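Local coordinates for haloacid dehalogenase domain protein hydrolase (Planctomyces limnophilus, PDB 4OVY) that binds calcium and is probably a hydrolase of the haloacid dehalogenase superfamily, possibly a phosphatase, at residues L57-D62 with A105-M110; P72-R75 with P79-A82; A126-P129 with P134-E137; E193-D196 with L201-L204. All blocks are in the same frame, centred on the assembly; numbering follows the deposited sequence.

How the contacts relate
Contact 1 is the hub: it touches each of the other three, its centre about 14 Å from that of contact 2 and about 18 Å from those of contacts 3 and 4. Contact 2 is nested along the chain within the loop that contact 1 closes; contacts 3 and 4 follow in series. Contacts 1 and 2 belong to the helices between strand 38-41 and strand 156-161, the place of a C1 cap in haloacid dehalogenase folds. Contact 3 lies where the chain passes from helix 112-125 to helix 141-152, while contact 4 lies in the hairpin 183-195/198-204, bonded to the 107-110 turn. The hairpin thus ties the mixed sheet to the helical insert. Contacts 3 and 4 lie farthest apart, their centres about 31 Å from each other.

Contact 1 (L57-D62 with A105-M110); sequences LAFALD and ATHAGM
The rings of F59 and H107 lie nearly parallel, with planes at 19°, but are slid so far apart that they barely overlap: their centroids are 5.8 Å apart and CZ of F59 meets NE2 of H107 obliquely at 4.1 Å. The remaining ring contacts come from the helices around them: F115 packs edge-to-face with H107, W122 does the same with F59, and F167 meets F59 at an intermediate angle. This is an aromatic cluster at the border of the helical insert of a haloacid dehalogenase fold, and it joins helix 55-67 to the turn that follows helix 95-106.

The two rings approach from opposite directions. F59 swings CG anti to its own nitrogen (chi1 165°), which carries the phenyl group off the helix flank toward H107, where I118 and V119 also pack on it. A large apolar ring suits this buried helix face. Histidine suits the other side because it adds polar ends to a flat surface. Its ND1 is hydrogen-bonded to T103 O at the end of helix 95-106, and its NE2 to R63 NE on helix 55-67. Since a carbonyl can only accept and the arginine NE only donate, the pattern is consistent with a proton on ND1, and it fixes the rotation of the imidazole.

Backbone O of H107 accepts from R203 NE. The chain then makes a type II turn from H107 to M110, a selenomethionine. G109 stands in it at a phi of 92°, where a CB would be jammed against the carbonyl O of A108.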
# COMPACT_ATOMS: atom_id res chain seq x y z
N LEU A 57 -9.94 4.30 -20.61
CA LEU A 57 -10.31 3.67 -21.88
C LEU A 57 -10.05 4.62 -23.05
O LEU A 57 -9.54 4.20 -24.10
CB LEU A 57 -11.75 3.16 -21.85
CG LEU A 57 -12.21 2.33 -23.06
CD1 LEU A 57 -11.26 1.16 -23.34
CD2 LEU A 57 -13.63 1.84 -22.86
N ALA A 58 -10.37 5.91 -22.87
CA ALA A 58 -10.04 6.93 -23.87
C ALA A 58 -8.52 6.95 -24.13
O ALA A 58 -8.09 7.01 -25.28
CB ALA A 58 -10.52 8.31 -23.42
N PHE A 59 -7.73 6.90 -23.06
CA PHE A 59 -6.27 6.83 -23.17
C PHE A 59 -5.84 5.60 -23.96
O PHE A 59 -5.06 5.70 -24.91
CB PHE A 59 -5.66 6.85 -21.75
CG PHE A 59 -4.22 6.43 -21.68
CD1 PHE A 59 -3.20 7.32 -21.98
CD2 PHE A 59 -3.87 5.15 -21.23
CE1 PHE A 59 -1.87 6.95 -21.88
CE2 PHE A 59 -2.55 4.77 -21.13
CZ PHE A 59 -1.54 5.66 -21.46
N ALA A 60 -6.37 4.44 -23.58
CA ALA A 60 -6.03 3.17 -24.24
C ALA A 60 -6.37 3.22 -25.74
O ALA A 60 -5.60 2.73 -26.57
CB ALA A 60 -6.74 2.01 -23.57
N LEU A 61 -7.51 3.82 -26.07
CA LEU A 61 -7.91 4.03 -27.46
C LEU A 61 -6.87 4.82 -28.26
O LEU A 61 -6.50 4.43 -29.37
CB LEU A 61 -9.28 4.72 -27.54
CG LEU A 61 -10.51 3.80 -27.66
CD1 LEU A 61 -10.52 2.67 -26.63
CD2 LEU A 61 -11.80 4.60 -27.59
N ASP A 62 -6.42 5.93 -27.69
CA ASP A 62 -5.41 6.76 -28.37
C ASP A 62 -4.09 6.02 -28.51
O ASP A 62 -3.43 6.08 -29.57
CB ASP A 62 -5.20 8.09 -27.64
CG ASP A 62 -6.33 9.07 -27.86
OD1 ASP A 62 -7.19 8.82 -28.74
OD2 ASP A 62 -6.37 10.11 -27.15
N ALA A 105 -1.01 -5.11 -22.31
CA ALA A 105 -0.51 -5.64 -23.58
C ALA A 105 0.19 -4.58 -24.44
O ALA A 105 0.97 -4.93 -25.32
CB ALA A 105 -1.65 -6.28 -24.37
N THR A 106 -0.10 -3.30 -24.19
CA THR A 106 0.39 -2.21 -25.03
C THR A 106 1.53 -1.42 -24.41
O THR A 106 2.08 -0.54 -25.07
CB THR A 106 -0.76 -1.25 -25.41
OG1 THR A 106 -1.48 -0.84 -24.23
CG2 THR A 106 -1.73 -1.93 -26.37
N HIS A 107 1.88 -1.71 -23.16
CA HIS A 107 2.96 -0.99 -22.47
C HIS A 107 3.95 -1.88 -21.71
O HIS A 107 4.64 -1.41 -20.81
CB HIS A 107 2.35 0.03 -21.52
CG HIS A 107 1.54 1.06 -22.22
ND1 HIS A 107 0.23 0.85 -22.59
CD2 HIS A 107 1.87 2.30 -22.67
CE1 HIS A 107 -0.23 1.92 -23.22
NE2 HIS A 107 0.75 2.82 -23.27
N ALA A 108 4.02 -3.16 -22.07
CA ALA A 108 4.96 -4.08 -21.44
C ALA A 108 6.37 -3.80 -21.93
O ALA A 108 6.56 -3.40 -23.07
CB ALA A 108 4.58 -5.52 -21.73
N GLY A 109 7.36 -4.00 -21.06
CA GLY A 109 8.76 -3.85 -21.43
C GLY A 109 9.35 -2.47 -21.19
O GLY A 109 10.57 -2.29 -21.30
N MSE A 110 8.51 -1.49 -20.89
CA MSE A 110 8.98 -0.14 -20.58
C MSE A 110 9.02 0.03 -19.08
O MSE A 110 8.42 -0.76 -18.34
CB MSE A 110 8.09 0.92 -21.25
CG MSE A 110 6.73 1.11 -20.60
SE MSE A 110 5.75 2.60 -21.44
CE MSE A 110 5.72 1.90 -23.28

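Contact 2 (P72-R75 with P79-A82); sequences PEWR and PFRA. With EDO (1,2-ethanediol), chain E.
Just after P79, which follows a cis peptide bond and takes the N-cap position of helix 80-84, F80 lays its ring flat on the indole of W74. The planes are parallel, and the offset stack brings the phenyl centroid to 3.7 Å from that of the five-membered ring, with CD1 of F80 3.4 Å from CE2 of W74. F80 CB adds a CH-pi contact over the same five-membered ring, 23° off its normal. With CG anti to the carbonyl carbon (chi1 -54°), the phenyl ring is laid over the indole.

The motif is a 3-10 turn, residues 72-75, folded back on the first turn of a short helix in the helical insert. V64 of helix 55-67 packs on both rings, and H71 also stacks on the indole. Replacing W74 with an alanine would probably open a gap beside F80 and leave H71 without its stacking partner.

R81 comes next, its CG 3.3 Å from R75 O. The rest of its chain bends away, and the guanidinium forms salt bridges with E78, E85 and D87. A82, small enough to fit against A90 and L91, sets its CB 3.7 Å above the guanidinium plane of R81. In the first segment, R75 NH2 donates to O1 of an ethanediol, probably from the crystallisation liquor, at 2.9 Å.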
# COMPACT_ATOMS: atom_id res chain seq x y z
N PRO A 72 -0.61 -5.41 -37.94
CA PRO A 72 -1.61 -5.83 -38.93
C PRO A 72 -2.63 -6.81 -38.33
O PRO A 72 -3.80 -6.84 -38.75
CB PRO A 72 -0.75 -6.50 -40.02
CG PRO A 72 0.48 -6.95 -39.31
CD PRO A 72 0.74 -5.87 -38.30
N GLU A 73 -2.21 -7.57 -37.32
CA GLU A 73 -3.08 -8.54 -36.66
C GLU A 73 -4.24 -7.89 -35.88
O GLU A 73 -5.27 -8.54 -35.65
CB GLU A 73 -2.25 -9.47 -35.76
CG GLU A 73 -1.85 -8.93 -34.38
CD GLU A 73 -0.70 -7.94 -34.38
OE1 GLU A 73 -0.26 -7.47 -35.46
OE2 GLU A 73 -0.24 -7.61 -33.26
N TRP A 74 -4.09 -6.62 -35.52
CA TRP A 74 -5.14 -5.92 -34.77
C TRP A 74 -6.41 -5.63 -35.58
O TRP A 74 -7.45 -5.30 -35.01
CB TRP A 74 -4.61 -4.61 -34.18
CG TRP A 74 -3.70 -4.78 -33.01
CD1 TRP A 74 -3.37 -5.95 -32.38
CD2 TRP A 74 -3.05 -3.73 -32.29
NE1 TRP A 74 -2.53 -5.69 -31.33
CE2 TRP A 74 -2.32 -4.34 -31.25
CE3 TRP A 74 -3.00 -2.34 -32.44
CZ2 TRP A 74 -1.54 -3.60 -30.36
CZ3 TRP A 74 -2.23 -1.60 -31.54
CH2 TRP A 74 -1.52 -2.24 -30.52
N ARG A 75 -6.33 -5.76 -36.90
CA ARG A 75 -7.52 -5.65 -37.73
C ARG A 75 -8.52 -6.77 -37.43
O ARG A 75 -9.69 -6.63 -37.73
CB ARG A 75 -7.18 -5.63 -39.22
CG ARG A 75 -6.40 -4.41 -39.66
CD ARG A 75 -6.49 -4.19 -41.16
NE ARG A 75 -5.80 -2.97 -41.57
CZ ARG A 75 -4.50 -2.86 -41.84
NH1 ARG A 75 -3.69 -3.92 -41.75
NH2 ARG A 75 -4.00 -1.68 -42.21
N PRO A 79 -9.34 -7.09 -28.12
CA PRO A 79 -10.28 -5.98 -28.33
C PRO A 79 -9.75 -4.88 -29.26
O PRO A 79 -10.41 -3.86 -29.43
CB PRO A 79 -10.45 -5.42 -26.92
CG PRO A 79 -9.12 -5.63 -26.30
CD PRO A 79 -8.56 -6.90 -26.89
N PHE A 80 -8.59 -5.10 -29.87
CA PHE A 80 -7.95 -4.08 -30.70
C PHE A 80 -8.80 -3.73 -31.91
O PHE A 80 -8.89 -2.56 -32.28
CB PHE A 80 -6.56 -4.55 -31.13
CG PHE A 80 -5.69 -4.95 -29.97
CD1 PHE A 80 -5.03 -3.99 -29.22
CD2 PHE A 80 -5.57 -6.29 -29.61
CE1 PHE A 80 -4.25 -4.36 -28.14
CE2 PHE A 80 -4.79 -6.67 -28.53
CZ PHE A 80 -4.12 -5.70 -27.80
N ARG A 81 -9.44 -4.74 -32.50
CA ARG A 81 -10.37 -4.54 -33.61
C ARG A 81 -11.46 -3.54 -33.22
O ARG A 81 -11.71 -2.55 -33.93
CB ARG A 81 -10.98 -5.89 -34.02
CG ARG A 81 -11.79 -5.90 -35.31
CD ARG A 81 -13.18 -5.28 -35.19
NE ARG A 81 -13.90 -5.75 -34.00
CZ ARG A 81 -15.02 -5.20 -33.53
NH1 ARG A 81 -15.59 -5.71 -32.44
NH2 ARG A 81 -15.58 -4.15 -34.12
N ALA A 82 -12.10 -3.78 -32.08
CA ALA A 82 -13.14 -2.88 -31.56
C ALA A 82 -12.60 -1.46 -31.37
O ALA A 82 -13.28 -0.49 -31.69
CB ALA A 82 -13.70 -3.41 -30.25
C1 EDO E . -0.74 -0.92 -40.61
O1 EDO E . -1.20 -0.99 -41.97
C2 EDO E . -0.54 -2.32 -40.05
O2 EDO E . 0.44 -3.02 -40.83

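Contact 3 (A126-P129 with P134-E137); sequences ARHP and PYTE
Leaving helix 112-125 at A126, the chain runs extended past segment 134-137 and brings CA of R127 to 4.4 Å from CA of P134. One water bridges the backbones, donating to A126 O at 2.7 Å and accepting from Y135 N at 2.9 Å.

Y135 fills the angle between the two segments. One face of its ring lies against the peptide from R127 to H128, with H128 N 3.9 Å above the plane, while A126 CB meets the edge. H128 crosses it at about a right angle, CD2 to CE1 of Y135 at 3.6 Å; rim meets rim. The two nitrogens of H128 are hydrogen-bonded to Q51 O and K130 N, which fixes the imidazole. A histidine suits this buried place because both ring nitrogens find partners.

A second water lies at the edge of the tyrosine ring, 2.6 Å from Y135 OH, and bonds weakly to R127 O. A phenylalanine in place of Y135 would probably cost that water its short contact with the hydroxyl.

W122, V55 and A58 also pack on Y135, so the loop is clamped to the helices. It is probably the return passage from the helical insert to the Rossmann-like core, as in C1-cap linkers, with the side chain of Y135 about 9 Å from that of D44, a calcium ligand.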
# COMPACT_ATOMS: atom_id res chain seq x y z
N ALA A 126 -5.00 15.60 -24.10
CA ALA A 126 -6.33 15.12 -24.44
C ALA A 126 -7.39 16.00 -23.80
O ALA A 126 -7.12 16.68 -22.81
CB ALA A 126 -6.51 13.68 -23.98
N ARG A 127 -8.59 15.98 -24.36
CA ARG A 127 -9.69 16.74 -23.78
C ARG A 127 -11.00 16.00 -23.88
O ARG A 127 -11.20 15.18 -24.78
CB ARG A 127 -9.80 18.11 -24.45
CG ARG A 127 -10.48 18.09 -25.81
CD ARG A 127 -10.53 19.50 -26.37
NE ARG A 127 -11.25 19.57 -27.63
CZ ARG A 127 -11.54 20.72 -28.26
NH1 ARG A 127 -11.18 21.89 -27.73
NH2 ARG A 127 -12.19 20.69 -29.41
N HIS A 128 -11.90 16.31 -22.96
CA HIS A 128 -13.20 15.69 -22.95
C HIS A 128 -13.96 16.15 -24.20
O HIS A 128 -13.94 17.35 -24.52
CB HIS A 128 -13.95 16.05 -21.66
CG HIS A 128 -15.12 15.17 -21.40
ND1 HIS A 128 -16.30 15.30 -22.08
CD2 HIS A 128 -15.28 14.14 -20.54
CE1 HIS A 128 -17.16 14.38 -21.66
NE2 HIS A 128 -16.56 13.66 -20.72
N PRO A 129 -14.61 15.22 -24.91
CA PRO A 129 -15.30 15.57 -26.17
C PRO A 129 -16.51 16.49 -25.98
O PRO A 129 -16.88 17.21 -26.91
CB PRO A 129 -15.75 14.21 -26.72
CG PRO A 129 -15.80 13.32 -25.54
CD PRO A 129 -14.71 13.77 -24.62
N PRO A 134 -9.37 19.59 -20.20
CA PRO A 134 -8.65 18.38 -19.81
C PRO A 134 -9.51 17.52 -18.89
O PRO A 134 -10.32 18.05 -18.13
CB PRO A 134 -7.45 18.92 -19.03
CG PRO A 134 -7.26 20.31 -19.52
CD PRO A 134 -8.64 20.82 -19.83
N TYR A 135 -9.33 16.21 -18.96
CA TYR A 135 -10.12 15.30 -18.15
C TYR A 135 -9.94 15.57 -16.65
O TYR A 135 -10.86 15.36 -15.87
CB TYR A 135 -9.77 13.84 -18.48
CG TYR A 135 -10.28 13.39 -19.83
CD1 TYR A 135 -11.62 13.06 -20.01
CD2 TYR A 135 -9.42 13.27 -20.92
CE1 TYR A 135 -12.09 12.63 -21.24
CE2 TYR A 135 -9.89 12.85 -22.16
CZ TYR A 135 -11.22 12.52 -22.31
OH TYR A 135 -11.70 12.10 -23.53
N THR A 136 -8.76 16.05 -16.27
CA THR A 136 -8.47 16.40 -14.88
C THR A 136 -9.20 17.65 -14.38
O THR A 136 -9.18 17.93 -13.19
CB THR A 136 -6.95 16.59 -14.67
OG1 THR A 136 -6.45 17.50 -15.66
CG2 THR A 136 -6.20 15.26 -14.81
N GLU A 137 -9.81 18.41 -15.29
CA GLU A 137 -10.71 19.51 -14.92
C GLU A 137 -12.18 19.07 -14.89
O GLU A 137 -13.06 19.85 -14.49
CB GLU A 137 -10.54 20.70 -15.86
CG GLU A 137 -9.24 21.45 -15.63
CD GLU A 137 -9.05 22.62 -16.58
OE1 GLU A 137 -10.05 23.18 -17.07
OE2 GLU A 137 -7.88 22.98 -16.84
O HOH W 1 -6.99 15.38 -20.40
O HOH W 2 -10.00 12.13 -25.50

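Contact 4 (E193-D196 with L201-L204); sequences ELRD and LVRL
E193 OE2 receives R195 NE in a short salt bridge, 2.8 Å long and nearly straight at 170°. The two residues stand two apart on strand 183-195, and their side chains close over V202 of the partner strand in the beta hairpin 183-195/198-204. The arginine uses its edge for this bond: OE2 lies in the guanidinium plane, so one face of the group is turned to the valine.

E193 reaches its place with CG between the backbone N and carbonyl carbon (chi1 63°), then runs extended. Its CG and CD lie against CG2 of V202, 3.8 Å from each, so aliphatic stem and carboxylate share one methyl group. R195 stretches its chain from CG to NE and crosses V202 at about a right angle. A long, flexible chain suits the job, for it spans the hairpin and delivers NH2 to G109 O, in the turn after helix 95-106. The guanidinium therefore has one anionic partner and one carbonyl, which together would hold it flat over the valine.

V202, branched at CB as strands readily accept, is paired through its backbone with K191. On the strand's other side, L201 packs on Y244 of the second subunit, and L194 of the first strand on E243 of that same subunit, so the hairpin also serves the dimer. Both methyls of V202, CG1 and CG2, touch R195 NH2, each at 3.6 Å.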
# COMPACT_ATOMS: atom_id res chain seq x y z
N GLU A 193 15.42 -4.27 -12.46
CA GLU A 193 16.70 -4.47 -13.13
C GLU A 193 17.47 -3.17 -13.22
O GLU A 193 16.95 -2.11 -12.83
CB GLU A 193 16.51 -5.10 -14.52
CG GLU A 193 15.74 -4.25 -15.50
CD GLU A 193 15.58 -4.90 -16.86
OE1 GLU A 193 15.45 -6.15 -16.94
OE2 GLU A 193 15.57 -4.17 -17.87
N LEU A 194 18.70 -3.24 -13.70
CA LEU A 194 19.49 -2.05 -14.01
C LEU A 194 19.54 -1.87 -15.52
O LEU A 194 19.79 -2.82 -16.26
CB LEU A 194 20.91 -2.15 -13.45
CG LEU A 194 21.09 -1.65 -12.02
CD1 LEU A 194 20.18 -2.41 -11.07
CD2 LEU A 194 22.54 -1.77 -11.59
N ARG A 195 19.29 -0.65 -15.97
CA ARG A 195 19.44 -0.29 -17.37
C ARG A 195 20.44 0.85 -17.45
O ARG A 195 20.22 1.91 -16.87
CB ARG A 195 18.10 0.13 -17.96
CG ARG A 195 17.16 -1.05 -18.21
CD ARG A 195 15.89 -0.60 -18.90
NE ARG A 195 14.99 -1.72 -19.17
CZ ARG A 195 13.86 -1.63 -19.87
NH1 ARG A 195 13.46 -0.47 -20.39
NH2 ARG A 195 13.12 -2.72 -20.06
N ASP A 196 21.56 0.62 -18.14
CA ASP A 196 22.66 1.59 -18.21
C ASP A 196 23.15 1.95 -16.81
O ASP A 196 23.49 3.10 -16.54
CB ASP A 196 22.22 2.87 -18.97
CG ASP A 196 22.48 2.79 -20.46
OD1 ASP A 196 22.38 1.69 -21.03
OD2 ASP A 196 22.76 3.86 -21.07
N LEU A 201 12.23 -0.12 -12.42
CA LEU A 201 11.18 -1.13 -12.42
C LEU A 201 10.59 -1.18 -13.81
O LEU A 201 10.23 -0.14 -14.38
CB LEU A 201 10.08 -0.82 -11.41
CG LEU A 201 10.33 -1.12 -9.93
CD1 LEU A 201 10.85 -2.53 -9.69
CD2 LEU A 201 11.25 -0.10 -9.30
N VAL A 202 10.49 -2.40 -14.35
CA VAL A 202 10.01 -2.65 -15.70
C VAL A 202 8.65 -3.32 -15.64
O VAL A 202 8.44 -4.27 -14.88
CB VAL A 202 11.00 -3.56 -16.46
CG1 VAL A 202 10.49 -3.90 -17.85
CG2 VAL A 202 12.36 -2.88 -16.55
N ARG A 203 7.72 -2.84 -16.47
CA ARG A 203 6.38 -3.40 -16.56
C ARG A 203 6.39 -4.74 -17.31
O ARG A 203 6.98 -4.86 -18.39
CB ARG A 203 5.46 -2.43 -17.28
CG ARG A 203 5.27 -1.09 -16.57
CD ARG A 203 4.53 -0.11 -17.47
NE ARG A 203 3.31 -0.72 -18.00
CZ ARG A 203 2.11 -0.66 -17.43
NH1 ARG A 203 1.90 0.01 -16.30
NH2 ARG A 203 1.09 -1.28 -18.02
N LEU A 204 5.72 -5.73 -16.74
CA LEU A 204 5.59 -7.05 -17.35
C LEU A 204 4.23 -7.21 -18.03
O LEU A 204 3.28 -6.48 -17.74
CB LEU A 204 5.77 -8.13 -16.30
CG LEU A 204 7.09 -8.10 -15.51
CD1 LEU A 204 7.12 -9.24 -14.52
CD2 LEU A 204 8.29 -8.16 -16.46